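Local coordinates for protein condensin complex subunit 3 (Schizosaccharomyces pombe, PDB 5OQR) that serves as a regulatory HEAT-repeat subunit of condensin, the complex required to convert interphase chromatin into mitotic-like condensed chromosomes, at residues I363-M375 / L401-C413. Sequence-based numbering, arbitrary orientation.
Sequences IEQLLYIGLSQDM and LISLHIELLRKLC
Leu367 lays its CD1 methyl over one face of the His405 imidazole, a CH-pi contact 3.9 Å from the ring centroid, and is lodged as a knob among Leu401, Leu404, His405 and Leu408. A forked leucine suits this hole, since its other methyl, CD2, meets CD2 of Leu408. Two bonds hold the histidine ring's rotation: ND1 donates to Leu401 O one turn back, 2.9 Å away, and NE2 is hydrogen-bonded to the Tyr347 hydroxyl. Leu404 returns the knob, its CD1 lying 3.6 Å from the aliphatic CG of Glu364 and above the Tyr368 ring near its rim. Leu371 drops in a turn later, its CD2 against Leu408 CA and the CG methylene of Glu407, whose carboxylate turns to a basic side chain of another protein's chain. Near the end of helix 356-372, Lys411, CG anti to its backbone N (chi1 178°), is long enough to bring NZ 3.0 Å from Leu371 O, donating from above the carbonyl plane. Segments 363-372 and 401-412 run nearly parallel at 20°, axes 9.8 Å apart, as neighbours in the HEAT-type solenoid; helix 336-348 packs on 363-375, and helices 378-394, 416-434 and 457-471 on helix 399-412.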
ATOM      1  N   ILE A 363      29.235   6.516  10.376  1.00 29.53           N
ATOM      2  CA  ILE A 363      29.320   7.973  10.435  1.00 27.49           C
ATOM      3  C   ILE A 363      27.959   8.591  10.153  1.00 30.91           C
ATOM      4  O   ILE A 363      27.557   9.567  10.796  1.00 33.75           O
ATOM      5  CB  ILE A 363      30.395   8.480   9.453  1.00 25.76           C
ATOM      6  CG1 ILE A 363      31.782   8.035   9.922  1.00 30.11           C
ATOM      7  CG2 ILE A 363      30.344  10.003   9.320  1.00 27.49           C
ATOM      8  CD1 ILE A 363      32.868   8.195   8.881  1.00 34.64           C
ATOM      9  N   GLU A 364      27.231   8.033   9.185  1.00 31.39           N
ATOM     10  CA  GLU A 364      25.882   8.503   8.889  1.00 27.45           C
ATOM     11  C   GLU A 364      25.011   8.498  10.141  1.00 24.89           C
ATOM     12  O   GLU A 364      24.331   9.483  10.444  1.00 23.49           O
ATOM     13  CB  GLU A 364      25.271   7.626   7.799  1.00 31.03           C
ATOM     14  CG  GLU A 364      23.932   8.097   7.285  1.00 42.89           C
ATOM     15  CD  GLU A 364      23.439   7.252   6.126  1.00 55.93           C
ATOM     16  OE1 GLU A 364      22.218   7.004   6.039  1.00 55.48           O
ATOM     17  OE2 GLU A 364      24.281   6.825   5.309  1.00 62.05           O
ATOM     18  N   GLN A 365      25.035   7.397  10.890  1.00 26.42           N
ATOM     19  CA  GLN A 365      24.223   7.310  12.099  1.00 30.51           C
ATOM     20  C   GLN A 365      24.651   8.342  13.133  1.00 31.46           C
ATOM     21  O   GLN A 365      23.805   8.940  13.808  1.00 30.77           O
ATOM     22  CB  GLN A 365      24.306   5.898  12.683  1.00 33.77           C
ATOM     23  CG  GLN A 365      23.846   4.802  11.734  1.00 29.85           C
ATOM     24  CD  GLN A 365      22.548   5.148  11.030  1.00 31.85           C
ATOM     25  OE1 GLN A 365      21.607   5.637  11.649  1.00 30.51           O
ATOM     26  NE2 GLN A 365      22.498   4.910   9.726  1.00 34.10           N
ATOM     27  N   LEU A 366      25.958   8.570  13.274  1.00 35.73           N
ATOM     28  CA  LEU A 366      26.435   9.525  14.267  1.00 26.70           C
ATOM     29  C   LEU A 366      26.033  10.948  13.902  1.00 27.02           C
ATOM     30  O   LEU A 366      25.713  11.754  14.782  1.00 26.71           O
ATOM     31  CB  LEU A 366      27.953   9.416  14.412  1.00 28.82           C
ATOM     32  CG  LEU A 366      28.497   8.083  14.932  1.00 29.67           C
ATOM     33  CD1 LEU A 366      30.011   8.135  15.021  1.00 28.41           C
ATOM     34  CD2 LEU A 366      27.898   7.732  16.284  1.00 37.04           C
ATOM     35  N   LEU A 367      26.045  11.277  12.613  1.00 24.98           N
ATOM     36  CA  LEU A 367      25.590  12.596  12.188  1.00 23.66           C
ATOM     37  C   LEU A 367      24.106  12.784  12.481  1.00 28.52           C
ATOM     38  O   LEU A 367      23.676  13.881  12.855  1.00 26.94           O
ATOM     39  CB  LEU A 367      25.875  12.790  10.701  1.00 25.78           C
ATOM     40  CG  LEU A 367      27.350  12.913  10.326  1.00 27.36           C
ATOM     41  CD1 LEU A 367      27.541  12.769   8.826  1.00 29.56           C
ATOM     42  CD2 LEU A 367      27.906  14.242  10.806  1.00 29.65           C
ATOM     43  N   TYR A 368      23.306  11.728  12.312  1.00 27.67           N
ATOM     44  CA  TYR A 368      21.888  11.820  12.642  1.00 27.46           C
ATOM     45  C   TYR A 368      21.688  12.097  14.123  1.00 28.43           C
ATOM     46  O   TYR A 368      20.845  12.920  14.499  1.00 35.43           O
ATOM     47  CB  TYR A 368      21.165  10.531  12.242  1.00 30.08           C
ATOM     48  CG  TYR A 368      20.764  10.468  10.787  1.00 26.27           C
ATOM     49  CD1 TYR A 368      20.041  11.495  10.201  1.00 26.32           C
ATOM     50  CD2 TYR A 368      21.110   9.382   9.998  1.00 31.58           C
ATOM     51  CE1 TYR A 368      19.673  11.445   8.874  1.00 27.56           C
ATOM     52  CE2 TYR A 368      20.751   9.321   8.670  1.00 32.25           C
ATOM     53  CZ  TYR A 368      20.030  10.355   8.113  1.00 36.24           C
ATOM     54  OH  TYR A 368      19.667  10.302   6.788  1.00 48.27           O
ATOM     55  N   ILE A 369      22.447  11.416  14.980  1.00 27.53           N
ATOM     56  CA  ILE A 369      22.389  11.707  16.408  1.00 30.76           C
ATOM     57  C   ILE A 369      22.774  13.155  16.664  1.00 31.30           C
ATOM     58  O   ILE A 369      22.171  13.833  17.503  1.00 35.36           O
ATOM     59  CB  ILE A 369      23.291  10.735  17.190  1.00 26.31           C
ATOM     60  CG1 ILE A 369      22.811   9.295  16.993  1.00 31.10           C
ATOM     61  CG2 ILE A 369      23.295  11.084  18.672  1.00 31.19           C
ATOM     62  CD1 ILE A 369      23.799   8.251  17.447  1.00 30.90           C
ATOM     63  N   GLY A 370      23.775  13.654  15.941  1.00 33.25           N
ATOM     64  CA  GLY A 370      24.217  15.021  16.151  1.00 31.73           C
ATOM     65  C   GLY A 370      23.200  16.041  15.682  1.00 29.33           C
ATOM     66  O   GLY A 370      23.002  17.073  16.326  1.00 35.73           O
ATOM     67  N   LEU A 371      22.545  15.771  14.553  1.00 33.13           N
ATOM     68  CA  LEU A 371      21.488  16.654  14.075  1.00 33.98           C
ATOM     69  C   LEU A 371      20.320  16.729  15.047  1.00 37.01           C
ATOM     70  O   LEU A 371      19.580  17.718  15.034  1.00 48.15           O
ATOM     71  CB  LEU A 371      20.998  16.187  12.705  1.00 24.10           C
ATOM     72  CG  LEU A 371      21.916  16.531  11.531  1.00 27.54           C
ATOM     73  CD1 LEU A 371      21.620  15.650  10.334  1.00 27.34           C
ATOM     74  CD2 LEU A 371      21.768  17.990  11.157  1.00 28.36           C
ATOM     75  N   SER A 372      20.138  15.716  15.893  1.00 37.72           N
ATOM     76  CA  SER A 372      19.016  15.708  16.822  1.00 39.92           C
ATOM     77  C   SER A 372      19.281  16.554  18.059  1.00 46.02           C
ATOM     78  O   SER A 372      18.335  17.062  18.670  1.00 59.50           O
ATOM     79  CB  SER A 372      18.699  14.275  17.241  1.00 37.69           C
ATOM     80  OG  SER A 372      19.730  13.746  18.053  1.00 41.06           O
ATOM     81  N   GLN A 373      20.543  16.716  18.444  1.00 47.58           N
ATOM     82  CA  GLN A 373      20.866  17.418  19.678  1.00 63.32           C
ATOM     83  C   GLN A 373      20.543  18.901  19.554  1.00 70.94           C
ATOM     84  O   GLN A 373      20.742  19.508  18.500  1.00 74.92           O
ATOM     85  CB  GLN A 373      22.348  17.256  20.019  1.00 56.54           C
ATOM     86  CG  GLN A 373      22.912  15.852  19.874  1.00 53.46           C
ATOM     87  CD  GLN A 373      22.337  14.874  20.879  1.00 71.67           C
ATOM     88  OE1 GLN A 373      21.130  14.841  21.119  1.00 77.63           O
ATOM     89  NE2 GLN A 373      23.208  14.073  21.482  1.00 79.97           N
ATOM     90  N   ASP A 374      20.048  19.484  20.640  1.00 80.74           N
ATOM     91  CA  ASP A 374      19.961  20.936  20.781  1.00 92.11           C
ATOM     92  C   ASP A 374      21.061  21.311  21.769  1.00 90.70           C
ATOM     93  O   ASP A 374      20.866  21.280  22.984  1.00 85.33           O
ATOM     94  CB  ASP A 374      18.589  21.388  21.256  1.00 98.86           C
ATOM     95  CG  ASP A 374      18.456  22.896  21.284  1.00107.47           C
ATOM     96  OD1 ASP A 374      17.523  23.401  21.941  1.00120.15           O
ATOM     97  OD2 ASP A 374      19.289  23.579  20.651  1.00104.24           O
ATOM     98  N   MET A 375      22.228  21.655  21.228  1.00 91.44           N
ATOM     99  CA  MET A 375      23.458  21.717  22.013  1.00104.75           C
ATOM    100  C   MET A 375      23.639  23.127  22.555  1.00107.86           C
ATOM    101  O   MET A 375      24.124  24.020  21.857  1.00106.65           O
ATOM    102  CB  MET A 375      24.660  21.278  21.180  1.00109.61           C
ATOM    103  CG  MET A 375      24.723  21.812  19.751  1.00109.38           C
ATOM    104  SD  MET A 375      25.905  20.862  18.775  1.00124.58           S
ATOM    105  CE  MET A 375      24.977  19.347  18.522  1.00 81.21           C
ATOM    106  N   LEU A 401      27.676  11.309   2.486  1.00 55.36           N
ATOM    107  CA  LEU A 401      27.919  11.970   3.760  1.00 40.88           C
ATOM    108  C   LEU A 401      28.078  13.477   3.626  1.00 34.81           C
ATOM    109  O   LEU A 401      27.894  14.192   4.615  1.00 35.41           O
ATOM    110  CB  LEU A 401      29.163  11.381   4.426  1.00 45.98           C
ATOM    111  CG  LEU A 401      29.063   9.911   4.842  1.00 38.06           C
ATOM    112  CD1 LEU A 401      30.410   9.396   5.299  1.00 46.44           C
ATOM    113  CD2 LEU A 401      28.035   9.728   5.942  1.00 42.27           C
ATOM    114  N   ILE A 402      28.406  13.977   2.433  1.00 31.50           N
ATOM    115  CA  ILE A 402      28.580  15.416   2.247  1.00 33.11           C
ATOM    116  C   ILE A 402      27.348  16.174   2.720  1.00 31.77           C
ATOM    117  O   ILE A 402      27.454  17.200   3.403  1.00 29.70           O
ATOM    118  CB  ILE A 402      28.902  15.726   0.772  1.00 38.81           C
ATOM    119  CG1 ILE A 402      30.342  15.314   0.453  1.00 37.04           C
ATOM    120  CG2 ILE A 402      28.681  17.213   0.462  1.00 30.85           C
ATOM    121  CD1 ILE A 402      30.727  15.458  -1.005  1.00 48.95           C
ATOM    122  N   SER A 403      26.159  15.688   2.361  1.00 39.40           N
ATOM    123  CA  SER A 403      24.935  16.418   2.676  1.00 31.81           C
ATOM    124  C   SER A 403      24.726  16.515   4.181  1.00 28.74           C
ATOM    125  O   SER A 403      24.448  17.595   4.712  1.00 29.41           O
ATOM    126  CB  SER A 403      23.742  15.739   2.008  1.00 41.08           C
ATOM    127  OG  SER A 403      23.979  15.554   0.625  1.00 55.15           O
ATOM    128  N   LEU A 404      24.849  15.390   4.887  1.00 27.75           N
ATOM    129  CA  LEU A 404      24.660  15.406   6.332  1.00 29.70           C
ATOM    130  C   LEU A 404      25.717  16.250   7.032  1.00 30.06           C
ATOM    131  O   LEU A 404      25.423  16.891   8.048  1.00 25.41           O
ATOM    132  CB  LEU A 404      24.675  13.977   6.873  1.00 29.68           C
ATOM    133  CG  LEU A 404      23.495  13.095   6.459  1.00 31.90           C
ATOM    134  CD1 LEU A 404      23.686  11.685   6.983  1.00 38.66           C
ATOM    135  CD2 LEU A 404      22.176  13.666   6.956  1.00 37.56           C
ATOM    136  N   HIS A 405      26.945  16.266   6.513  1.00 30.10           N
ATOM    137  CA  HIS A 405      27.979  17.118   7.090  1.00 27.04           C
ATOM    138  C   HIS A 405      27.608  18.587   6.960  1.00 26.93           C
ATOM    139  O   HIS A 405      27.680  19.348   7.930  1.00 28.82           O
ATOM    140  CB  HIS A 405      29.322  16.849   6.415  1.00 32.06           C
ATOM    141  CG  HIS A 405      30.082  15.710   7.015  1.00 31.66           C
ATOM    142  ND1 HIS A 405      30.011  14.425   6.525  1.00 31.15           N
ATOM    143  CD2 HIS A 405      30.926  15.663   8.071  1.00 32.70           C
ATOM    144  CE1 HIS A 405      30.781  13.636   7.251  1.00 33.87           C
ATOM    145  NE2 HIS A 405      31.346  14.363   8.197  1.00 29.83           N
ATOM    146  N   ILE A 406      27.217  19.005   5.757  1.00 25.99           N
ATOM    147  CA  ILE A 406      26.876  20.402   5.525  1.00 27.41           C
ATOM    148  C   ILE A 406      25.567  20.762   6.214  1.00 29.66           C
ATOM    149  O   ILE A 406      25.380  21.904   6.648  1.00 31.19           O
ATOM    150  CB  ILE A 406      26.829  20.678   4.013  1.00 27.61           C
ATOM    151  CG1 ILE A 406      28.233  20.515   3.423  1.00 25.97           C
ATOM    152  CG2 ILE A 406      26.268  22.073   3.729  1.00 30.67           C
ATOM    153  CD1 ILE A 406      28.314  20.637   1.918  1.00 28.53           C
ATOM    154  N   GLU A 407      24.643  19.809   6.328  1.00 31.29           N
ATOM    155  CA  GLU A 407      23.406  20.064   7.058  1.00 30.43           C
ATOM    156  C   GLU A 407      23.680  20.260   8.544  1.00 29.49           C
ATOM    157  O   GLU A 407      23.116  21.162   9.172  1.00 27.47           O
ATOM    158  CB  GLU A 407      22.430  18.910   6.836  1.00 32.91           C
ATOM    159  CG  GLU A 407      21.115  19.043   7.578  1.00 39.31           C
ATOM    160  CD  GLU A 407      20.175  17.883   7.302  1.00 53.08           C
ATOM    161  OE1 GLU A 407      20.488  17.059   6.416  1.00 46.12           O
ATOM    162  OE2 GLU A 407      19.127  17.794   7.974  1.00 51.54           O
ATOM    163  N   LEU A 408      24.546  19.425   9.120  1.00 31.94           N
ATOM    164  CA  LEU A 408      24.919  19.583  10.520  1.00 30.88           C
ATOM    165  C   LEU A 408      25.731  20.853  10.739  1.00 33.29           C
ATOM    166  O   LEU A 408      25.617  21.488  11.791  1.00 33.32           O
ATOM    167  CB  LEU A 408      25.701  18.353  10.978  1.00 27.51           C
ATOM    168  CG  LEU A 408      26.214  18.305  12.416  1.00 30.08           C
ATOM    169  CD1 LEU A 408      25.083  18.412  13.414  1.00 26.51           C
ATOM    170  CD2 LEU A 408      26.994  17.020  12.625  1.00 27.88           C
ATOM    171  N   LEU A 409      26.546  21.240   9.759  1.00 32.15           N
ATOM    172  CA  LEU A 409      27.265  22.505   9.848  1.00 28.54           C
ATOM    173  C   LEU A 409      26.294  23.670   9.992  1.00 26.46           C
ATOM    174  O   LEU A 409      26.440  24.510  10.887  1.00 30.29           O
ATOM    175  CB  LEU A 409      28.143  22.680   8.609  1.00 30.34           C
ATOM    176  CG  LEU A 409      29.312  23.654   8.728  1.00 31.03           C
ATOM    177  CD1 LEU A 409      30.457  23.015   9.494  1.00 33.09           C
ATOM    178  CD2 LEU A 409      29.766  24.101   7.352  1.00 34.20           C
ATOM    179  N   ARG A 410      25.291  23.735   9.114  1.00 29.59           N
ATOM    180  CA  ARG A 410      24.268  24.775   9.210  1.00 32.56           C
ATOM    181  C   ARG A 410      23.659  24.830  10.602  1.00 31.85           C
ATOM    182  O   ARG A 410      23.461  25.913  11.161  1.00 36.41           O
ATOM    183  CB  ARG A 410      23.176  24.522   8.168  1.00 32.07           C
ATOM    184  CG  ARG A 410      21.947  25.414   8.296  1.00 33.81           C
ATOM    185  CD  ARG A 410      22.281  26.871   8.034  1.00 37.72           C
ATOM    186  NE  ARG A 410      21.126  27.737   8.244  1.00 46.71           N
ATOM    187  CZ  ARG A 410      20.848  28.371   9.380  1.00 50.08           C
ATOM    188  NH1 ARG A 410      21.643  28.251  10.434  1.00 48.06           N
ATOM    189  NH2 ARG A 410      19.766  29.132   9.463  1.00 62.58           N
ATOM    190  N   LYS A 411      23.343  23.669  11.172  1.00 35.86           N
ATOM    191  CA  LYS A 411      22.719  23.627  12.488  1.00 36.32           C
ATOM    192  C   LYS A 411      23.610  24.240  13.560  1.00 37.87           C
ATOM    193  O   LYS A 411      23.104  24.817  14.528  1.00 43.60           O
ATOM    194  CB  LYS A 411      22.379  22.180  12.837  1.00 33.56           C
ATOM    195  CG  LYS A 411      21.768  21.976  14.204  1.00 33.94           C
ATOM    196  CD  LYS A 411      21.748  20.500  14.543  1.00 53.52           C
ATOM    197  CE  LYS A 411      21.473  20.265  16.010  1.00 57.30           C
ATOM    198  NZ  LYS A 411      20.023  20.351  16.338  1.00 67.84           N
ATOM    199  N   LEU A 412      24.931  24.124  13.415  1.00 44.77           N
ATOM    200  CA  LEU A 412      25.838  24.649  14.432  1.00 49.62           C
ATOM    201  C   LEU A 412      26.076  26.143  14.259  1.00 47.02           C
ATOM    202  O   LEU A 412      26.216  26.868  15.250  1.00 59.24           O
ATOM    203  CB  LEU A 412      27.167  23.895  14.389  1.00 47.64           C
ATOM    204  CG  LEU A 412      27.071  22.385  14.598  1.00 42.04           C
ATOM    205  CD1 LEU A 412      28.442  21.751  14.524  1.00 43.25           C
ATOM    206  CD2 LEU A 412      26.414  22.065  15.920  1.00 58.13           C
ATOM    207  N   CYS A 413      26.137  26.618  13.021  1.00 40.11           N
ATOM    208  CA  CYS A 413      26.331  28.041  12.785  1.00 44.16           C
ATOM    209  C   CYS A 413      25.219  28.846  13.448  1.00 52.66           C
ATOM    210  O   CYS A 413      24.085  28.384  13.594  1.00 59.76           O
ATOM    211  CB  CYS A 413      26.370  28.331  11.288  1.00 44.91           C
ATOM    212  SG  CYS A 413      27.812  27.658  10.453  1.00 42.33           S
TER